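Local coordinates for protein putative methylase (Clostridium difficile, PDB 3LDU) that probably methylates guanine bases of ribosomal RNA, pairing a THUMP domain with a Rossmann-like methyltransferase domain, and holds GTP in this crystal, at residues A331-K336 and F353-D358; W338-I343 and F373-P378. All coordinates share one frame; numbering follows the deposited sequence.

In the fold
Both contacts belong to the methyltransferase domain and lie about 8 Å apart, centre to centre. Contact 2 is the buried one: two antiparallel strands, 339-344 and 368-375, joined by main-chain hydrogen bonds inside the central sheet. Contact 1 is partly buried and lies over the sheet face that carries Tyr340 and Tyr375; there the end of helix 315-333 meets the chain leaving helix 349-353, through one exposed arginine and a pair of buried phenylalanines. The two are joined by Gln355, whose NE2 and O probably bond to the hydroxyls of Tyr340 and Tyr375. Backbone pairing dominates contact 2, whereas in contact 1 a side chain grips a single carbonyl.

Contact 1 of 2, residues A331-K336 and F353-D358; sequences AFRKLK and FGQKAD
Arg333 supplies all the hydrogen bonding here, and both bonds end on one atom, the carbonyl oxygen of Phe353. Its NH1 lies 2.8 Å from Phe353 O and its NH2 3.0 Å from the same oxygen, so the guanidinium meets the acceptor end-on, like a two-pronged fork. The oxygen lies almost in the guanidinium plane. The grip is less even from the carbonyl's side: NH2 comes in within the carbonyl plane, while NH1 stands above it. A bend at chi3 (-72°) turns the arginine's tip toward this target.

The carbonyl belongs to the last residue of helix 349-353, where the chain turns away at Gly354 with a positive phi of 88°. Placing the cationic guanidinium at this C-terminal end should be electrostatically favourable. Gly354 O lies over one face of the guanidinium, and the bare CA of Gly354 is 4.0 Å from Arg333 NH2.

Gln355 meets Arg333 tip to tip, with the amide turned steeply against the guanidinium. Gln355 NE2 and Arg333 NH1 are 3.4 Å apart, but both are donors and make no bond; the amide nitrogen is instead hydrogen-bonded to Tyr340 OH.

Apolar contact comes from the side chains of Phe332 and Phe353, which cross at about a right angle, with Phe332 CD2 4.0 Å from Phe353 CZ at the edge of the Phe353 ring. Arg333 NH1 stands over one face of that ring, toward its rim, but the guanidinium carbon CZ is 5.4 Å from the ring centroid, at most a weak cation-pi attraction.

Phe353 also stacks on Phe349 and meets Tyr375, while Phe332 reaches Tyr340, Ile305 of strand 304-307 and Pro202 of the GTP site. This links the C-terminal part of helix 315-333 to the exit of helix 349-353, over the sheet face carrying Tyr340 and Tyr375.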
ATOM      1  N   ALA A 331     -16.602 -10.572 -24.626  1.00 29.37           N
ATOM      2  CA  ALA A 331     -17.650  -9.907 -23.845  1.00 32.78           C
ATOM      3  C   ALA A 331     -17.383  -8.414 -23.677  1.00 31.85           C
ATOM      4  O   ALA A 331     -18.280  -7.588 -23.829  1.00 30.90           O
ATOM      5  CB  ALA A 331     -17.815 -10.564 -22.471  1.00 25.21           C
ATOM      6  N   PHE A 332     -16.150  -8.068 -23.334  1.00 24.05           N
ATOM      7  CA  PHE A 332     -15.845  -6.676 -23.041  1.00 26.16           C
ATOM      8  C   PHE A 332     -15.929  -5.788 -24.292  1.00 29.35           C
ATOM      9  O   PHE A 332     -16.312  -4.618 -24.208  1.00 32.11           O
ATOM     10  CB  PHE A 332     -14.459  -6.541 -22.389  1.00 23.02           C
ATOM     11  CG  PHE A 332     -14.365  -7.118 -20.989  1.00 23.34           C
ATOM     12  CD1 PHE A 332     -15.424  -7.796 -20.404  1.00 24.82           C
ATOM     13  CD2 PHE A 332     -13.190  -6.964 -20.264  1.00 22.32           C
ATOM     14  CE1 PHE A 332     -15.308  -8.310 -19.106  1.00 26.47           C
ATOM     15  CE2 PHE A 332     -13.068  -7.475 -18.968  1.00 22.94           C
ATOM     16  CZ  PHE A 332     -14.130  -8.148 -18.396  1.00 26.67           C
ATOM     17  N   ARG A 333     -15.558  -6.340 -25.444  1.00 30.77           N
ATOM     18  CA  ARG A 333     -15.574  -5.577 -26.692  1.00 35.06           C
ATOM     19  C   ARG A 333     -17.001  -5.310 -27.193  1.00 32.52           C
ATOM     20  O   ARG A 333     -17.211  -4.448 -28.048  1.00 37.50           O
ATOM     21  CB  ARG A 333     -14.712  -6.264 -27.771  1.00 31.50           C
ATOM     22  CG  ARG A 333     -13.197  -6.049 -27.560  1.00 32.61           C
ATOM     23  CD  ARG A 333     -12.347  -6.531 -28.745  1.00 30.43           C
ATOM     24  NE  ARG A 333     -12.293  -7.986 -28.828  1.00 34.65           N
ATOM     25  CZ  ARG A 333     -11.516  -8.754 -28.072  1.00 37.96           C
ATOM     26  NH1 ARG A 333     -10.716  -8.208 -27.157  1.00 39.35           N
ATOM     27  NH2 ARG A 333     -11.549 -10.072 -28.219  1.00 37.89           N
ATOM     28  N   LYS A 334     -17.967  -6.043 -26.650  1.00 34.39           N
ATOM     29  CA  LYS A 334     -19.379  -5.858 -26.992  1.00 41.01           C
ATOM     30  C   LYS A 334     -20.038  -4.751 -26.173  1.00 43.09           C
ATOM     31  O   LYS A 334     -21.180  -4.366 -26.436  1.00 38.93           O
ATOM     32  CB  LYS A 334     -20.155  -7.170 -26.826  1.00 43.33           C
ATOM     33  CG  LYS A 334     -19.875  -8.189 -27.922  1.00 53.19           C
ATOM     34  CD  LYS A 334     -20.465  -9.558 -27.601  1.00 64.62           C
ATOM     35  CE  LYS A 334     -21.977  -9.509 -27.464  1.00 70.39           C
ATOM     36  NZ  LYS A 334     -22.540 -10.829 -27.053  1.00 75.74           N
ATOM     37  N   LEU A 335     -19.326  -4.262 -25.162  1.00 33.53           N
ATOM     38  CA  LEU A 335     -19.818  -3.163 -24.345  1.00 31.60           C
ATOM     39  C   LEU A 335     -19.766  -1.870 -25.148  1.00 38.05           C
ATOM     40  O   LEU A 335     -18.956  -1.728 -26.067  1.00 39.84           O
ATOM     41  CB  LEU A 335     -18.970  -3.035 -23.063  1.00 25.04           C
ATOM     42  CG  LEU A 335     -19.039  -4.287 -22.186  1.00 23.93           C
ATOM     43  CD1 LEU A 335     -18.002  -4.277 -21.035  1.00 28.36           C
ATOM     44  CD2 LEU A 335     -20.454  -4.455 -21.644  1.00 27.35           C
ATOM     45  N   LYS A 336     -20.630  -0.924 -24.804  1.00 33.91           N
ATOM     46  CA  LYS A 336     -20.689   0.322 -25.551  1.00 43.24           C
ATOM     47  C   LYS A 336     -19.754   1.360 -24.961  1.00 30.69           C
ATOM     48  O   LYS A 336     -20.091   2.001 -23.977  1.00 34.82           O
ATOM     49  CB  LYS A 336     -22.121   0.866 -25.581  1.00 54.97           C
ATOM     50  CG  LYS A 336     -22.275   2.141 -26.399  1.00 67.66           C
ATOM     51  CD  LYS A 336     -21.696   1.963 -27.796  1.00 72.30           C
ATOM     52  CE  LYS A 336     -21.882   3.212 -28.644  1.00 75.67           C
ATOM     53  NZ  LYS A 336     -21.190   3.088 -29.956  1.00 74.58           N
ATOM     54  N   PHE A 353      -6.466 -12.351 -25.104  1.00 28.31           N
ATOM     55  CA  PHE A 353      -7.553 -11.394 -24.913  1.00 32.57           C
ATOM     56  C   PHE A 353      -8.067 -10.822 -26.242  1.00 35.46           C
ATOM     57  O   PHE A 353      -9.236 -10.457 -26.355  1.00 33.27           O
ATOM     58  CB  PHE A 353      -7.087 -10.266 -23.992  1.00 31.37           C
ATOM     59  CG  PHE A 353      -8.168  -9.309 -23.601  1.00 28.35           C
ATOM     60  CD1 PHE A 353      -9.162  -9.692 -22.708  1.00 25.56           C
ATOM     61  CD2 PHE A 353      -8.175  -8.013 -24.094  1.00 27.57           C
ATOM     62  CE1 PHE A 353     -10.155  -8.812 -22.326  1.00 29.16           C
ATOM     63  CE2 PHE A 353      -9.167  -7.122 -23.716  1.00 30.14           C
ATOM     64  CZ  PHE A 353     -10.162  -7.525 -22.825  1.00 29.94           C
ATOM     65  N   GLY A 354      -7.192 -10.745 -27.243  1.00 32.91           N
ATOM     66  CA  GLY A 354      -7.595 -10.320 -28.576  1.00 31.07           C
ATOM     67  C   GLY A 354      -7.539  -8.823 -28.815  1.00 34.79           C
ATOM     68  O   GLY A 354      -8.192  -8.308 -29.723  1.00 34.43           O
ATOM     69  N   GLN A 355      -6.758  -8.115 -28.000  1.00 29.18           N
ATOM     70  CA  GLN A 355      -6.677  -6.665 -28.114  1.00 33.14           C
ATOM     71  C   GLN A 355      -5.394  -6.141 -27.476  1.00 32.88           C
ATOM     72  O   GLN A 355      -4.990  -6.610 -26.412  1.00 31.17           O
ATOM     73  CB  GLN A 355      -7.907  -6.030 -27.452  1.00 35.69           C
ATOM     74  CG  GLN A 355      -8.105  -4.558 -27.754  1.00 34.72           C
ATOM     75  CD  GLN A 355      -9.358  -4.013 -27.111  1.00 38.70           C
ATOM     76  OE1 GLN A 355      -9.607  -2.806 -27.131  1.00 42.85           O
ATOM     77  NE2 GLN A 355     -10.153  -4.902 -26.519  1.00 31.60           N
ATOM     78  N   LYS A 356      -4.743  -5.191 -28.148  1.00 34.04           N
ATOM     79  CA  LYS A 356      -3.512  -4.584 -27.657  1.00 31.82           C
ATOM     80  C   LYS A 356      -3.884  -3.469 -26.695  1.00 29.18           C
ATOM     81  O   LYS A 356      -4.786  -2.683 -26.977  1.00 29.29           O
ATOM     82  CB  LYS A 356      -2.686  -4.025 -28.827  1.00 33.11           C
ATOM     83  CG  LYS A 356      -1.323  -3.491 -28.423  1.00 40.30           C
ATOM     84  CD  LYS A 356      -0.410  -3.257 -29.619  1.00 51.83           C
ATOM     85  CE  LYS A 356      -0.381  -1.793 -30.041  1.00 60.48           C
ATOM     86  NZ  LYS A 356      -1.704  -1.286 -30.508  1.00 60.48           N
ATOM     87  N   ALA A 357      -3.211  -3.408 -25.546  1.00 27.56           N
ATOM     88  CA  ALA A 357      -3.530  -2.388 -24.562  1.00 26.32           C
ATOM     89  C   ALA A 357      -2.959  -1.031 -24.954  1.00 30.27           C
ATOM     90  O   ALA A 357      -1.944  -0.945 -25.656  1.00 29.12           O
ATOM     91  CB  ALA A 357      -3.025  -2.797 -23.167  1.00 27.71           C
ATOM     92  N   ASP A 358      -3.624   0.026 -24.493  1.00 25.28           N
ATOM     93  CA  ASP A 358      -3.101   1.376 -24.604  1.00 29.66           C
ATOM     94  C   ASP A 358      -1.788   1.493 -23.824  1.00 31.10           C
ATOM     95  O   ASP A 358      -0.816   2.078 -24.306  1.00 33.75           O
ATOM     96  CB  ASP A 358      -4.122   2.380 -24.062  1.00 29.84           C
ATOM     97  CG  ASP A 358      -3.560   3.784 -23.959  1.00 37.67           C
ATOM     98  OD1 ASP A 358      -3.028   4.278 -24.972  1.00 39.05           O
ATOM     99  OD2 ASP A 358      -3.647   4.394 -22.870  1.00 32.72           O
TER

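Contact 2 of 2, residues W338-I343 and F373-P378; sequences WSYYLI and FQYPGP
Four main-chain hydrogen bonds join strands 339-343 and 373-375, which run antiparallel with axes 4.8 Å apart. Tyr340 and Tyr375 form one hydrogen-bonded pair, Leu342 and Phe373 the next, with Tyr341 and Gln374 as the non-hydrogen-bonded pair between them. The Leu342-Phe373 bonds lie in their carbonyl planes. The Tyr340-Tyr375 bonds are less regular: Tyr375 N approaches Tyr340 O nearly along the C=O axis, while Tyr340 N sits above the carbonyl plane of Tyr375. Beyond the paired residues, Gly377 N donates to Ser339 OG at 2.9 Å, extending the join past the end of strand 368-375.

On the Tyr340 face, that ring leans across Tyr375, with the ring planes 32° apart. A chi1 of 29°, off a staggered position, places Tyr340 CD1 3.4 Å from Tyr375 CB. On the other face, Tyr341 CD1 packs 3.6 Å from Gln374 CB, and its OH reaches Pro376.

In the Rossmann-like methyltransferase sheet, strand 339-344 lies between parallel strand 304-307 and antiparallel 368-375, the latter forming a hairpin with edge strand 359-365. This reversed strand is characteristic of the fold.

Further out, Tyr375 OH is hydrogen-bonded to the main-chain O of Gln355. Helix 349-353 covers Leu342, Phe373 and Tyr375, with Phe349 touching all three.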
ATOM      1  N   TRP A 338     -16.975   1.193 -23.261  1.00 29.25           N
ATOM      2  CA  TRP A 338     -16.438   1.000 -21.912  1.00 24.53           C
ATOM      3  C   TRP A 338     -14.907   1.053 -21.919  1.00 27.13           C
ATOM      4  O   TRP A 338     -14.275   0.945 -22.970  1.00 28.54           O
ATOM      5  CB  TRP A 338     -16.903  -0.341 -21.319  1.00 28.19           C
ATOM      6  CG  TRP A 338     -18.308  -0.332 -20.760  1.00 27.97           C
ATOM      7  CD1 TRP A 338     -19.442   0.083 -21.402  1.00 29.85           C
ATOM      8  CD2 TRP A 338     -18.723  -0.789 -19.463  1.00 26.82           C
ATOM      9  NE1 TRP A 338     -20.537  -0.073 -20.577  1.00 28.30           N
ATOM     10  CE2 TRP A 338     -20.124  -0.602 -19.381  1.00 25.90           C
ATOM     11  CE3 TRP A 338     -18.050  -1.319 -18.350  1.00 22.98           C
ATOM     12  CZ2 TRP A 338     -20.860  -0.935 -18.241  1.00 25.16           C
ATOM     13  CZ3 TRP A 338     -18.786  -1.657 -17.222  1.00 23.17           C
ATOM     14  CH2 TRP A 338     -20.178  -1.458 -17.175  1.00 25.41           C
ATOM     15  N   SER A 339     -14.333   1.213 -20.729  1.00 23.69           N
ATOM     16  CA  SER A 339     -12.891   1.158 -20.500  1.00 21.85           C
ATOM     17  C   SER A 339     -12.656  -0.043 -19.593  1.00 28.59           C
ATOM     18  O   SER A 339     -13.409  -0.243 -18.650  1.00 28.21           O
ATOM     19  CB  SER A 339     -12.418   2.407 -19.744  1.00 21.97           C
ATOM     20  OG  SER A 339     -12.547   3.589 -20.522  1.00 28.80           O
ATOM     21  N   TYR A 340     -11.627  -0.842 -19.854  1.00 20.85           N
ATOM     22  CA  TYR A 340     -11.376  -1.987 -18.984  1.00 20.61           C
ATOM     23  C   TYR A 340      -9.890  -2.131 -18.670  1.00 22.59           C
ATOM     24  O   TYR A 340      -9.038  -1.794 -19.495  1.00 22.03           O
ATOM     25  CB  TYR A 340     -11.971  -3.286 -19.550  1.00 23.11           C
ATOM     26  CG  TYR A 340     -12.072  -3.352 -21.068  1.00 26.43           C
ATOM     27  CD1 TYR A 340     -11.045  -3.889 -21.828  1.00 24.79           C
ATOM     28  CD2 TYR A 340     -13.215  -2.918 -21.727  1.00 28.63           C
ATOM     29  CE1 TYR A 340     -11.130  -3.968 -23.210  1.00 31.69           C
ATOM     30  CE2 TYR A 340     -13.310  -2.987 -23.130  1.00 26.50           C
ATOM     31  CZ  TYR A 340     -12.259  -3.518 -23.857  1.00 32.98           C
ATOM     32  OH  TYR A 340     -12.321  -3.606 -25.243  1.00 36.47           O
ATOM     33  N   TYR A 341      -9.600  -2.629 -17.473  1.00 20.89           N
ATOM     34  CA  TYR A 341      -8.238  -2.687 -16.954  1.00 20.02           C
ATOM     35  C   TYR A 341      -8.085  -4.024 -16.253  1.00 18.83           C
ATOM     36  O   TYR A 341      -8.913  -4.381 -15.418  1.00 19.04           O
ATOM     37  CB  TYR A 341      -8.021  -1.543 -15.959  1.00 18.26           C
ATOM     38  CG  TYR A 341      -8.267  -0.171 -16.562  1.00 17.28           C
ATOM     39  CD1 TYR A 341      -7.217   0.585 -17.076  1.00 21.44           C
ATOM     40  CD2 TYR A 341      -9.563   0.355 -16.647  1.00 22.20           C
ATOM     41  CE1 TYR A 341      -7.435   1.844 -17.635  1.00 20.75           C
ATOM     42  CE2 TYR A 341      -9.791   1.610 -17.220  1.00 25.10           C
ATOM     43  CZ  TYR A 341      -8.722   2.348 -17.704  1.00 27.82           C
ATOM     44  OH  TYR A 341      -8.925   3.594 -18.281  1.00 27.62           O
ATOM     45  N   LEU A 342      -7.057  -4.781 -16.610  1.00 17.54           N
ATOM     46  CA  LEU A 342      -6.901  -6.125 -16.067  1.00 17.93           C
ATOM     47  C   LEU A 342      -5.473  -6.339 -15.623  1.00 23.16           C
ATOM     48  O   LEU A 342      -4.532  -5.999 -16.348  1.00 22.30           O
ATOM     49  CB  LEU A 342      -7.236  -7.170 -17.145  1.00 18.36           C
ATOM     50  CG  LEU A 342      -8.677  -7.204 -17.655  1.00 25.40           C
ATOM     51  CD1 LEU A 342      -8.785  -6.334 -18.900  1.00 28.00           C
ATOM     52  CD2 LEU A 342      -9.131  -8.626 -17.967  1.00 27.15           C
ATOM     53  N   ILE A 343      -5.309  -6.901 -14.433  1.00 20.74           N
ATOM     54  CA  ILE A 343      -3.974  -7.227 -13.945  1.00 20.08           C
ATOM     55  C   ILE A 343      -3.749  -8.739 -13.988  1.00 20.60           C
ATOM     56  O   ILE A 343      -4.590  -9.518 -13.535  1.00 20.70           O
ATOM     57  CB  ILE A 343      -3.736  -6.659 -12.513  1.00 19.90           C
ATOM     58  CG1 ILE A 343      -2.342  -7.062 -12.030  1.00 19.27           C
ATOM     59  CG2 ILE A 343      -4.834  -7.112 -11.541  1.00 17.90           C
ATOM     60  CD1 ILE A 343      -1.833  -6.251 -10.809  1.00 22.08           C
ATOM     61  N   PHE A 373      -2.799  -4.201 -17.690  1.00 20.28           N
ATOM     62  CA  PHE A 373      -3.136  -3.889 -19.082  1.00 21.79           C
ATOM     63  C   PHE A 373      -4.318  -2.926 -19.133  1.00 22.64           C
ATOM     64  O   PHE A 373      -5.399  -3.237 -18.645  1.00 23.39           O
ATOM     65  CB  PHE A 373      -3.501  -5.169 -19.803  1.00 24.13           C
ATOM     66  CG  PHE A 373      -2.382  -6.159 -19.891  1.00 24.67           C
ATOM     67  CD1 PHE A 373      -1.480  -6.109 -20.941  1.00 28.86           C
ATOM     68  CD2 PHE A 373      -2.236  -7.144 -18.929  1.00 22.43           C
ATOM     69  CE1 PHE A 373      -0.445  -7.026 -21.033  1.00 27.55           C
ATOM     70  CE2 PHE A 373      -1.210  -8.071 -19.015  1.00 26.99           C
ATOM     71  CZ  PHE A 373      -0.315  -8.011 -20.071  1.00 25.52           C
ATOM     72  N   GLN A 374      -4.120  -1.770 -19.752  1.00 21.51           N
ATOM     73  CA  GLN A 374      -5.094  -0.685 -19.669  1.00 19.97           C
ATOM     74  C   GLN A 374      -5.750  -0.491 -21.026  1.00 25.94           C
ATOM     75  O   GLN A 374      -5.058  -0.333 -22.027  1.00 25.78           O
ATOM     76  CB  GLN A 374      -4.383   0.604 -19.254  1.00 18.72           C
ATOM     77  CG  GLN A 374      -3.668   0.440 -17.929  1.00 20.17           C
ATOM     78  CD  GLN A 374      -2.839   1.646 -17.519  1.00 28.53           C
ATOM     79  OE1 GLN A 374      -1.906   1.519 -16.729  1.00 43.46           O
ATOM     80  NE2 GLN A 374      -3.178   2.819 -18.043  1.00 28.54           N
ATOM     81  N   TYR A 375      -7.079  -0.490 -21.043  1.00 21.43           N
ATOM     82  CA  TYR A 375      -7.850  -0.351 -22.283  1.00 23.59           C
ATOM     83  C   TYR A 375      -8.911   0.738 -22.151  1.00 26.05           C
ATOM     84  O   TYR A 375     -10.102   0.430 -22.059  1.00 28.66           O
ATOM     85  CB  TYR A 375      -8.550  -1.657 -22.626  1.00 23.08           C
ATOM     86  CG  TYR A 375      -7.651  -2.833 -22.902  1.00 25.61           C
ATOM     87  CD1 TYR A 375      -7.280  -3.153 -24.205  1.00 25.13           C
ATOM     88  CD2 TYR A 375      -7.189  -3.643 -21.867  1.00 23.52           C
ATOM     89  CE1 TYR A 375      -6.467  -4.247 -24.470  1.00 27.26           C
ATOM     90  CE2 TYR A 375      -6.368  -4.738 -22.120  1.00 23.86           C
ATOM     91  CZ  TYR A 375      -6.008  -5.033 -23.425  1.00 28.72           C
ATOM     92  OH  TYR A 375      -5.198  -6.116 -23.690  1.00 30.11           O
ATOM     93  N   PRO A 376      -8.488   2.011 -22.140  1.00 29.54           N
ATOM     94  CA  PRO A 376      -9.468   3.103 -22.119  1.00 29.78           C
ATOM     95  C   PRO A 376     -10.320   3.057 -23.373  1.00 32.89           C
ATOM     96  O   PRO A 376      -9.821   2.664 -24.433  1.00 34.96           O
ATOM     97  CB  PRO A 376      -8.595   4.368 -22.110  1.00 31.56           C
ATOM     98  CG  PRO A 376      -7.235   3.911 -22.587  1.00 36.68           C
ATOM     99  CD  PRO A 376      -7.103   2.512 -22.065  1.00 35.32           C
ATOM    100  N   GLY A 377     -11.590   3.436 -23.250  1.00 30.31           N
ATOM    101  CA  GLY A 377     -12.519   3.392 -24.365  1.00 32.12           C
ATOM    102  C   GLY A 377     -12.125   4.353 -25.468  1.00 41.55           C
ATOM    103  O   GLY A 377     -11.290   5.234 -25.258  1.00 39.41           O
ATOM    104  N   PRO A 378     -12.731   4.194 -26.652  1.00 47.06           N
ATOM    105  CA  PRO A 378     -12.387   5.034 -27.804  1.00 50.00           C
ATOM    106  C   PRO A 378     -12.543   6.508 -27.461  1.00 55.46           C
ATOM    107  O   PRO A 378     -13.388   6.867 -26.642  1.00 52.04           O
ATOM    108  CB  PRO A 378     -13.418   4.625 -28.862  1.00 60.33           C
ATOM    109  CG  PRO A 378     -14.498   3.907 -28.107  1.00 60.50           C
ATOM    110  CD  PRO A 378     -13.819   3.254 -26.952  1.00 51.86           C
TER